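Local atomic coordinates of rhusiopathiae surface protein B (Erysipelothrix rhusiopathiae, PDB entry 3V10), a protein that probably binds collagen as a cell-wall-attached bacterial surface adhesin, of which this chain is the two-domain collagen-binding region. Residues T282-Y285 with N291-T294; L247-P252 with F261-D266; F30-S35 with D49-T54; I97-M102 with A312-E317. One frame throughout, in Å; residues are numbered along the deposited sequence.

Contact 1 of 4, residues T282-Y285 with N291-T294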
# COMPACT_ATOMS: atom_id res chain seq x y z
N THR A 282 10.82 -12.74 14.51
CA THR A 282 10.74 -13.87 15.41
C THR A 282 10.65 -13.30 16.82
O THR A 282 11.15 -12.21 17.09
CB THR A 282 11.97 -14.80 15.29
OG1 THR A 282 13.16 -14.08 15.65
CG2 THR A 282 12.11 -15.30 13.86
N ILE A 283 9.98 -14.02 17.71
CA ILE A 283 9.84 -13.54 19.08
C ILE A 283 10.04 -14.70 20.03
O ILE A 283 9.76 -15.85 19.69
CB ILE A 283 8.44 -12.89 19.31
CG1 ILE A 283 8.38 -12.25 20.70
CG2 ILE A 283 7.33 -13.94 19.15
CD1 ILE A 283 7.10 -11.50 20.96
N GLU A 284 10.57 -14.39 21.21
CA GLU A 284 10.77 -15.41 22.22
C GLU A 284 10.53 -14.79 23.58
O GLU A 284 10.94 -13.65 23.83
CB GLU A 284 12.18 -15.99 22.17
CG GLU A 284 12.28 -17.32 22.93
CD GLU A 284 13.59 -18.04 22.66
OE1 GLU A 284 14.47 -18.02 23.54
OE2 GLU A 284 13.72 -18.63 21.57
N TYR A 285 9.85 -15.54 24.43
CA TYR A 285 9.54 -15.11 25.79
C TYR A 285 8.86 -16.27 26.50
O TYR A 285 8.52 -17.26 25.88
CB TYR A 285 8.58 -13.92 25.77
CG TYR A 285 7.25 -14.20 25.10
CD1 TYR A 285 7.15 -14.28 23.72
CD2 TYR A 285 6.10 -14.43 25.86
CE1 TYR A 285 5.93 -14.58 23.09
CE2 TYR A 285 4.88 -14.73 25.25
CZ TYR A 285 4.81 -14.80 23.87
OH TYR A 285 3.61 -15.11 23.26
N ASN A 291 5.74 -20.79 30.43
CA ASN A 291 6.15 -21.65 29.32
C ASN A 291 6.80 -20.86 28.20
O ASN A 291 6.32 -19.79 27.82
CB ASN A 291 4.95 -22.42 28.80
CG ASN A 291 4.28 -23.22 29.89
OD1 ASN A 291 4.94 -23.96 30.62
ND2 ASN A 291 2.97 -23.08 30.02
N LEU A 292 7.89 -21.40 27.67
CA LEU A 292 8.63 -20.75 26.60
C LEU A 292 7.84 -20.79 25.30
O LEU A 292 7.40 -21.85 24.85
CB LEU A 292 9.97 -21.46 26.40
CG LEU A 292 11.03 -20.75 25.57
CD1 LEU A 292 11.43 -19.44 26.25
CD2 LEU A 292 12.24 -21.65 25.40
N VAL A 293 7.66 -19.62 24.69
CA VAL A 293 6.92 -19.51 23.44
C VAL A 293 7.93 -19.36 22.30
O VAL A 293 8.60 -18.33 22.18
CB VAL A 293 5.98 -18.30 23.45
CG1 VAL A 293 5.25 -18.20 22.13
CG2 VAL A 293 5.00 -18.42 24.61
N THR A 294 8.04 -20.39 21.48
CA THR A 294 8.98 -20.39 20.36
C THR A 294 8.32 -20.77 19.05
O THR A 294 8.98 -20.88 18.03
CB THR A 294 10.12 -21.40 20.61
OG1 THR A 294 9.57 -22.73 20.68
CG2 THR A 294 10.84 -21.09 21.91
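One face of the Y285 ring is covered by V293, and the same ring also stacks with F166. V293 CB sits 3.9 Å from the Y285 ring centroid, 22° off the normal and displaced toward the rim, a CH-pi contact. The two methyls spread over the ring beyond it: V293 CG2 is 3.7 Å from Y285 CZ, and V293 CG1 lies 3.7 Å from Y285 OH. The tyrosine gets there by setting CG between its backbone N and carbonyl carbon (chi1 60°), which brings the ring alongside strand 292-293.

Beneath the ring the backbones are joined by a single hydrogen bond, V293 N to Y285 O, 2.8 Å long and nearly straight at 174°. The packing of V293 on the ring accompanies this one backbone bond. On the other side of the strands E284 meets two partners with its aliphatic stem and its carboxylate. E284 CG is 4.0 Å from L292 CD1, and T294 lies alongside, its CG2 3.8 Å from E284 OE2. This side is exposed, unlike the buried Y285.

The pair forms the end of a beta hairpin, strand 276-286 with the short strand 292-293, and N291 N bonds to D287 OD1 in the turn. On its other edge strand 276-286 pairs with strand 198-204, where I283 and Y285 both rest on V198.

Contact 2 of 4, residues L247-P252 with F261-D266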
# COMPACT_ATOMS: atom_id res chain seq x y z
N LEU A 247 16.15 -5.08 12.96
CA LEU A 247 15.68 -4.22 14.04
C LEU A 247 15.32 -5.17 15.19
O LEU A 247 14.49 -6.07 15.03
CB LEU A 247 14.46 -3.41 13.60
CG LEU A 247 13.88 -2.39 14.58
CD1 LEU A 247 13.01 -1.38 13.81
CD2 LEU A 247 13.05 -3.11 15.64
N THR A 248 15.98 -4.98 16.33
CA THR A 248 15.75 -5.84 17.48
C THR A 248 15.15 -5.07 18.63
O THR A 248 15.58 -3.96 18.94
CB THR A 248 17.08 -6.48 17.94
OG1 THR A 248 17.69 -7.16 16.84
CG2 THR A 248 16.84 -7.47 19.09
N VAL A 249 14.14 -5.66 19.26
CA VAL A 249 13.47 -5.04 20.40
C VAL A 249 13.61 -6.00 21.57
O VAL A 249 13.23 -7.16 21.48
CB VAL A 249 11.96 -4.83 20.12
CG1 VAL A 249 11.28 -4.17 21.32
CG2 VAL A 249 11.78 -3.97 18.87
N MET A 250 14.18 -5.50 22.66
CA MET A 250 14.37 -6.29 23.86
C MET A 250 13.69 -5.59 25.03
O MET A 250 13.92 -4.40 25.27
CB MET A 250 15.87 -6.49 24.14
CG MET A 250 16.56 -7.40 23.12
SD MET A 250 18.38 -7.46 23.25
CE MET A 250 18.81 -6.27 22.00
N ILE A 251 12.83 -6.32 25.73
CA ILE A 251 12.11 -5.75 26.87
C ILE A 251 12.26 -6.62 28.11
O ILE A 251 11.82 -7.77 28.14
CB ILE A 251 10.60 -5.61 26.55
CG1 ILE A 251 10.41 -4.84 25.25
CG2 ILE A 251 9.90 -4.89 27.70
CD1 ILE A 251 8.97 -4.78 24.77
N PRO A 252 12.89 -6.08 29.17
CA PRO A 252 13.07 -6.84 30.41
C PRO A 252 11.73 -7.27 31.01
O PRO A 252 10.75 -6.55 30.89
CB PRO A 252 13.81 -5.86 31.31
CG PRO A 252 14.59 -5.03 30.34
CD PRO A 252 13.60 -4.79 29.23
N PHE A 261 3.29 -2.73 24.10
CA PHE A 261 4.26 -1.89 23.40
C PHE A 261 3.99 -1.98 21.91
O PHE A 261 4.02 -3.06 21.33
CB PHE A 261 5.68 -2.37 23.68
CG PHE A 261 6.09 -2.24 25.12
CD1 PHE A 261 6.61 -1.05 25.61
CD2 PHE A 261 5.94 -3.32 25.99
CE1 PHE A 261 6.98 -0.93 26.95
CE2 PHE A 261 6.31 -3.21 27.33
CZ PHE A 261 6.83 -2.01 27.81
N THR A 262 3.72 -0.83 21.30
CA THR A 262 3.48 -0.78 19.87
C THR A 262 4.64 -0.04 19.24
O THR A 262 4.72 1.19 19.30
CB THR A 262 2.17 -0.04 19.55
OG1 THR A 262 1.09 -0.64 20.28
CG2 THR A 262 1.87 -0.13 18.06
N VAL A 263 5.57 -0.80 18.66
CA VAL A 263 6.73 -0.22 18.00
C VAL A 263 6.37 0.08 16.55
O VAL A 263 5.96 -0.82 15.81
CB VAL A 263 7.94 -1.20 18.03
CG1 VAL A 263 9.12 -0.59 17.30
CG2 VAL A 263 8.31 -1.52 19.47
N THR A 264 6.53 1.34 16.14
CA THR A 264 6.23 1.72 14.77
C THR A 264 7.47 2.27 14.09
O THR A 264 8.38 2.79 14.74
CB THR A 264 5.11 2.79 14.71
OG1 THR A 264 5.51 3.96 15.43
CG2 THR A 264 3.82 2.24 15.31
N TYR A 265 7.53 2.11 12.78
CA TYR A 265 8.66 2.61 12.00
C TYR A 265 8.30 2.60 10.53
O TYR A 265 7.30 2.01 10.13
CB TYR A 265 9.92 1.74 12.23
CG TYR A 265 9.80 0.31 11.78
CD1 TYR A 265 9.23 -0.66 12.61
CD2 TYR A 265 10.25 -0.09 10.52
CE1 TYR A 265 9.12 -1.99 12.21
CE2 TYR A 265 10.13 -1.42 10.10
CZ TYR A 265 9.57 -2.36 10.95
OH TYR A 265 9.45 -3.67 10.55
N ASP A 266 9.13 3.25 9.73
CA ASP A 266 8.90 3.32 8.29
C ASP A 266 10.05 2.69 7.53
O ASP A 266 11.18 2.63 8.02
CB ASP A 266 8.79 4.78 7.82
CG ASP A 266 7.75 5.57 8.58
OD1 ASP A 266 6.82 4.97 9.15
OD2 ASP A 266 7.87 6.82 8.60
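L247, V249 and I251 face Y265, V263 and F261 across the inside of a beta sandwich, the core of an immunoglobulin-like domain of the DEv-IgG type. Strands 247-251 and 261-266 belong to different sheets. Their axes pass 10.5 Å apart and run nearly antiparallel, at 162°, with no hydrogen bond between them.

Packing is closest at the two ends, where an aliphatic methyl lies over an aromatic face. L247 CD1 stands 4.2 Å from the Y265 ring centroid, only 15° off the normal, while the tyrosine hydroxyl is held by D202. At the other end I251 CD1 lies over the F261 face. Between them the backbones come nearest, V249 to V263, yet these short side chains only just meet, CG2 to CG2 at 4.3 Å; I187 also packs on V249 and L185 on V263.

The outward sides are different in character. T262, T264 and M250 point away from the core and are partly exposed, and M250 touches K199. Back inside, I251 uses both branches on the phenylalanine: CD1 comes within 3.6 Å of F261 CD2, and CG2 within 4.0 Å of F261 CE2.

Contact 3 of 4, residues F30-S35 with D49-T54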
# COMPACT_ATOMS: atom_id res chain seq x y z
N PHE A 30 -5.31 -1.60 -11.14
CA PHE A 30 -6.03 -1.46 -12.39
C PHE A 30 -5.01 -1.52 -13.52
O PHE A 30 -4.01 -0.81 -13.49
CB PHE A 30 -6.78 -0.13 -12.44
CG PHE A 30 -7.95 -0.07 -11.51
CD1 PHE A 30 -9.20 -0.53 -11.91
CD2 PHE A 30 -7.80 0.41 -10.21
CE1 PHE A 30 -10.28 -0.51 -11.04
CE2 PHE A 30 -8.88 0.43 -9.33
CZ PHE A 30 -10.13 -0.03 -9.75
N ASN A 31 -5.25 -2.39 -14.48
CA ASN A 31 -4.36 -2.52 -15.63
C ASN A 31 -5.13 -2.08 -16.86
O ASN A 31 -6.25 -2.53 -17.10
CB ASN A 31 -3.89 -3.96 -15.79
CG ASN A 31 -3.13 -4.18 -17.08
OD1 ASN A 31 -1.98 -3.75 -17.21
ND2 ASN A 31 -3.78 -4.82 -18.05
N LEU A 32 -4.52 -1.21 -17.65
CA LEU A 32 -5.16 -0.69 -18.85
C LEU A 32 -4.19 -0.61 -20.02
O LEU A 32 -3.03 -0.23 -19.86
CB LEU A 32 -5.74 0.70 -18.54
CG LEU A 32 -6.51 1.46 -19.62
CD1 LEU A 32 -7.85 0.78 -19.88
CD2 LEU A 32 -6.72 2.90 -19.17
N ALA A 33 -4.66 -0.99 -21.20
CA ALA A 33 -3.84 -0.94 -22.40
C ALA A 33 -4.61 -0.17 -23.47
O ALA A 33 -5.83 -0.24 -23.53
CB ALA A 33 -3.54 -2.36 -22.88
N PHE A 34 -3.88 0.57 -24.29
CA PHE A 34 -4.51 1.32 -25.37
C PHE A 34 -3.61 1.40 -26.59
O PHE A 34 -2.43 1.03 -26.54
CB PHE A 34 -4.91 2.72 -24.88
CG PHE A 34 -3.76 3.58 -24.46
CD1 PHE A 34 -3.13 4.42 -25.38
CD2 PHE A 34 -3.29 3.55 -23.15
CE1 PHE A 34 -2.06 5.22 -24.99
CE2 PHE A 34 -2.22 4.35 -22.76
CZ PHE A 34 -1.61 5.19 -23.68
N SER A 35 -4.16 1.86 -27.71
CA SER A 35 -3.39 2.00 -28.93
C SER A 35 -4.06 3.01 -29.83
O SER A 35 -5.12 3.55 -29.49
CB SER A 35 -3.28 0.65 -29.65
OG SER A 35 -4.56 0.19 -30.04
N ASP A 49 -3.79 15.77 -26.58
CA ASP A 49 -4.92 14.85 -26.57
C ASP A 49 -4.82 14.14 -25.23
O ASP A 49 -3.73 14.02 -24.67
CB ASP A 49 -4.83 13.84 -27.72
CG ASP A 49 -5.05 14.47 -29.09
OD1 ASP A 49 -5.54 15.62 -29.16
OD2 ASP A 49 -4.74 13.80 -30.10
N PHE A 50 -5.95 13.65 -24.73
CA PHE A 50 -5.97 13.02 -23.42
C PHE A 50 -7.15 12.08 -23.21
O PHE A 50 -8.01 11.93 -24.07
CB PHE A 50 -6.09 14.11 -22.36
CG PHE A 50 -7.36 14.92 -22.49
CD1 PHE A 50 -7.46 15.93 -23.46
CD2 PHE A 50 -8.47 14.64 -21.70
CE1 PHE A 50 -8.65 16.63 -23.63
CE2 PHE A 50 -9.66 15.34 -21.87
CZ PHE A 50 -9.75 16.34 -22.84
N PHE A 51 -7.16 11.45 -22.04
CA PHE A 51 -8.27 10.61 -21.60
C PHE A 51 -8.23 10.61 -20.09
O PHE A 51 -7.17 10.81 -19.48
CB PHE A 51 -8.24 9.18 -22.17
CG PHE A 51 -7.00 8.38 -21.86
CD1 PHE A 51 -5.99 8.26 -22.80
CD2 PHE A 51 -6.89 7.67 -20.66
CE1 PHE A 51 -4.89 7.43 -22.56
CE2 PHE A 51 -5.80 6.85 -20.42
CZ PHE A 51 -4.80 6.73 -21.37
N ASP A 52 -9.39 10.43 -19.49
CA ASP A 52 -9.51 10.45 -18.05
C ASP A 52 -10.02 9.16 -17.45
O ASP A 52 -10.94 8.53 -17.98
CB ASP A 52 -10.44 11.59 -17.64
CG ASP A 52 -9.87 12.95 -17.99
OD1 ASP A 52 -8.82 13.31 -17.42
OD2 ASP A 52 -10.47 13.65 -18.84
N LEU A 53 -9.43 8.79 -16.32
CA LEU A 53 -9.82 7.58 -15.61
C LEU A 53 -10.54 8.04 -14.34
O LEU A 53 -10.13 9.01 -13.71
CB LEU A 53 -8.58 6.76 -15.25
CG LEU A 53 -7.68 6.38 -16.43
CD1 LEU A 53 -6.47 5.59 -15.94
CD2 LEU A 53 -8.48 5.57 -17.43
N THR A 54 -11.61 7.34 -13.98
CA THR A 54 -12.37 7.69 -12.78
C THR A 54 -12.56 6.47 -11.89
O THR A 54 -13.33 5.58 -12.22
CB THR A 54 -13.75 8.25 -13.14
OG1 THR A 54 -13.60 9.34 -14.05
CG2 THR A 54 -14.47 8.73 -11.89
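F34 and F51 both carry CG between the backbone N and the carbonyl carbon (chi1 63° and 58°), and this pair of torsions leads their rings into each other across the middle of an immunoglobulin-like beta sandwich. The leucines beside them use different settings: L32 holds CG opposite its own N, L53 holds CG opposite its carbonyl carbon, and the two then reach for each other tip to tip.

The strands carrying these groups, 30-35 and 50-54, run in nearly opposite directions with axes 11.3 Å apart. That is too far for backbone bonding, so the gap is bridged by hydrophobic side chains alone. The phenylalanines make a T-shaped pair with F51 presenting its edge to the face of F34; their centroids are 5.1 Å apart and the planes meet at 69°. F51 CE1 stands 4.0 Å above the F34 plane, over the ring centre, and F51 CZ is 3.8 Å from F34 CE2. All four side chains are buried.

More aromatic rings extend the cluster. F99 stacks on F51 and meets F34 edge-to-face, F10 meets F51 edge-to-face, and F101 also touches F34. Beyond the rings, I115 packs against F51 and L141 against L32, so the contact is part of the domain's central hydrophobic core. L32 CD2 links its aromatic and aliphatic halves, lying 4.2 Å from F51 CE2 and 3.6 Å from L53 CD2.

Contact 4 of 4, residues I97-M102 with A312-E317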
# COMPACT_ATOMS: atom_id res chain seq x y z
N ILE A 97 -7.78 10.38 -12.57
CA ILE A 97 -6.43 10.27 -13.11
C ILE A 97 -6.47 10.78 -14.55
O ILE A 97 -7.28 10.32 -15.36
CB ILE A 97 -5.94 8.80 -13.13
CG1 ILE A 97 -6.25 8.13 -11.79
CG2 ILE A 97 -4.45 8.76 -13.41
CD1 ILE A 97 -5.57 8.76 -10.61
N HIS A 98 -5.59 11.73 -14.85
CA HIS A 98 -5.54 12.36 -16.17
C HIS A 98 -4.31 11.93 -16.96
O HIS A 98 -3.20 11.92 -16.43
CB HIS A 98 -5.52 13.89 -15.98
CG HIS A 98 -5.57 14.68 -17.26
ND1 HIS A 98 -6.73 14.83 -18.00
CD2 HIS A 98 -4.62 15.40 -17.90
CE1 HIS A 98 -6.48 15.62 -19.03
NE2 HIS A 98 -5.21 15.98 -19.00
N PHE A 99 -4.51 11.55 -18.21
CA PHE A 99 -3.39 11.19 -19.06
C PHE A 99 -3.37 12.16 -20.23
O PHE A 99 -4.40 12.38 -20.87
CB PHE A 99 -3.52 9.76 -19.59
CG PHE A 99 -2.44 9.39 -20.59
CD1 PHE A 99 -2.56 9.77 -21.93
CD2 PHE A 99 -1.30 8.71 -20.19
CE1 PHE A 99 -1.55 9.47 -22.84
CE2 PHE A 99 -0.28 8.41 -21.10
CZ PHE A 99 -0.41 8.79 -22.43
N GLU A 100 -2.20 12.74 -20.51
CA GLU A 100 -2.06 13.68 -21.62
C GLU A 100 -0.83 13.34 -22.45
O GLU A 100 0.24 13.03 -21.92
CB GLU A 100 -1.94 15.12 -21.09
CG GLU A 100 -1.67 16.16 -22.17
CD GLU A 100 -1.51 17.56 -21.61
OE1 GLU A 100 -0.75 17.73 -20.63
OE2 GLU A 100 -2.15 18.50 -22.14
N PHE A 101 -0.98 13.39 -23.77
CA PHE A 101 0.11 13.11 -24.69
C PHE A 101 1.02 14.34 -24.77
O PHE A 101 0.54 15.46 -24.85
CB PHE A 101 -0.44 12.79 -26.08
CG PHE A 101 -1.07 11.42 -26.18
CD1 PHE A 101 -0.28 10.29 -26.34
CD2 PHE A 101 -2.46 11.27 -26.13
CE1 PHE A 101 -0.85 9.03 -26.44
CE2 PHE A 101 -3.04 10.01 -26.22
CZ PHE A 101 -2.24 8.88 -26.38
N MET A 102 2.33 14.12 -24.74
CA MET A 102 3.29 15.21 -24.81
C MET A 102 3.77 15.44 -26.24
O MET A 102 3.47 14.65 -27.14
CB MET A 102 4.48 14.92 -23.89
CG MET A 102 4.14 14.94 -22.39
SD MET A 102 3.67 16.57 -21.74
CE MET A 102 1.91 16.46 -21.78
N ALA A 312 3.74 3.12 -16.19
CA ALA A 312 3.13 3.26 -17.51
C ALA A 312 4.23 3.29 -18.55
O ALA A 312 5.36 3.71 -18.26
CB ALA A 312 2.31 4.54 -17.57
N THR A 313 3.91 2.85 -19.76
CA THR A 313 4.87 2.83 -20.85
C THR A 313 4.15 2.99 -22.18
O THR A 313 2.97 2.66 -22.29
CB THR A 313 5.64 1.50 -20.87
OG1 THR A 313 6.37 1.39 -22.10
CG2 THR A 313 4.69 0.33 -20.75
N ILE A 314 4.86 3.51 -23.17
CA ILE A 314 4.29 3.72 -24.50
C ILE A 314 5.26 3.19 -25.53
O ILE A 314 6.47 3.23 -25.30
CB ILE A 314 4.04 5.20 -24.77
CG1 ILE A 314 2.89 5.72 -23.89
CG2 ILE A 314 3.74 5.42 -26.27
CD1 ILE A 314 2.47 7.14 -24.23
N GLY A 315 4.73 2.73 -26.66
CA GLY A 315 5.58 2.14 -27.69
C GLY A 315 5.15 2.50 -29.08
O GLY A 315 4.00 2.81 -29.32
N GLY A 316 6.09 2.46 -30.01
CA GLY A 316 5.79 2.90 -31.36
C GLY A 316 7.07 3.09 -32.16
O GLY A 316 8.16 3.03 -31.61
N GLU A 317 6.92 3.31 -33.46
CA GLU A 317 8.08 3.55 -34.30
C GLU A 317 8.02 4.93 -34.94
O GLU A 317 6.95 5.47 -35.13
CB GLU A 317 8.19 2.47 -35.39
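F99 and F101 meet I314 across the gap between two facing strands that run in broadly the same direction, with CA atoms 10.4 Å apart for F99 and A312 and 10.3 Å for F101 and I314. No hydrogen bond crosses it; I314 spans the distance. Its CG1 lies opposite the carbonyl carbon (chi1 -69°) and the chain continues extended to CD1 (chi2 -173°), so that a single methyl does the touching.

That methyl meets F99 in the plane of the ring, at its edge, with I314 CD1 3.8 Å from F99 CZ; the two side chains approach from opposite directions. F101 is a looser partner, its CE1 4.4 Å from I314 CD1. The two phenylalanines are themselves fitted together, for F99 CE1 stands 3.5 Å above the F101 plane, over the ring centre. The isoleucine therefore meets a ready-made aromatic pair, and all three residues are buried.

Far along the chain from the immunoglobulin-like domain it joins, strand 311-315 lies between strand 71-77, to which it is parallel, and strand 112-123, to which it is antiparallel. This added strand is consistent with the latch of the collagen hug model, with I314 as one of its inward-facing side chains. V75 and L87 pack on I314 as well, while L90 and I115 close around F99.

How the contacts relate
Contacts 3 and 4 share one domain, their centres about 9 Å apart, and touch directly: strands 50-54 and 96-101 are neighbours in a sheet, and D52 OD1 and H98 ND1 are 2.7 Å apart, probably hydrogen-bonded. Contacts 1 and 2 lie in the other domain, about 16 Å apart between centres, joined through strands 260-269 and 276-286, which follow each other in the chain. Between the domains centres are about 43 to 53 Å apart. Along the chain contact 3 comes first, then residues 97-102, contact 2, contact 1 and finally residues 312-317. The chain thus returns to its first domain after building the second, as expected for a collagen hug adhesin closed by its latch.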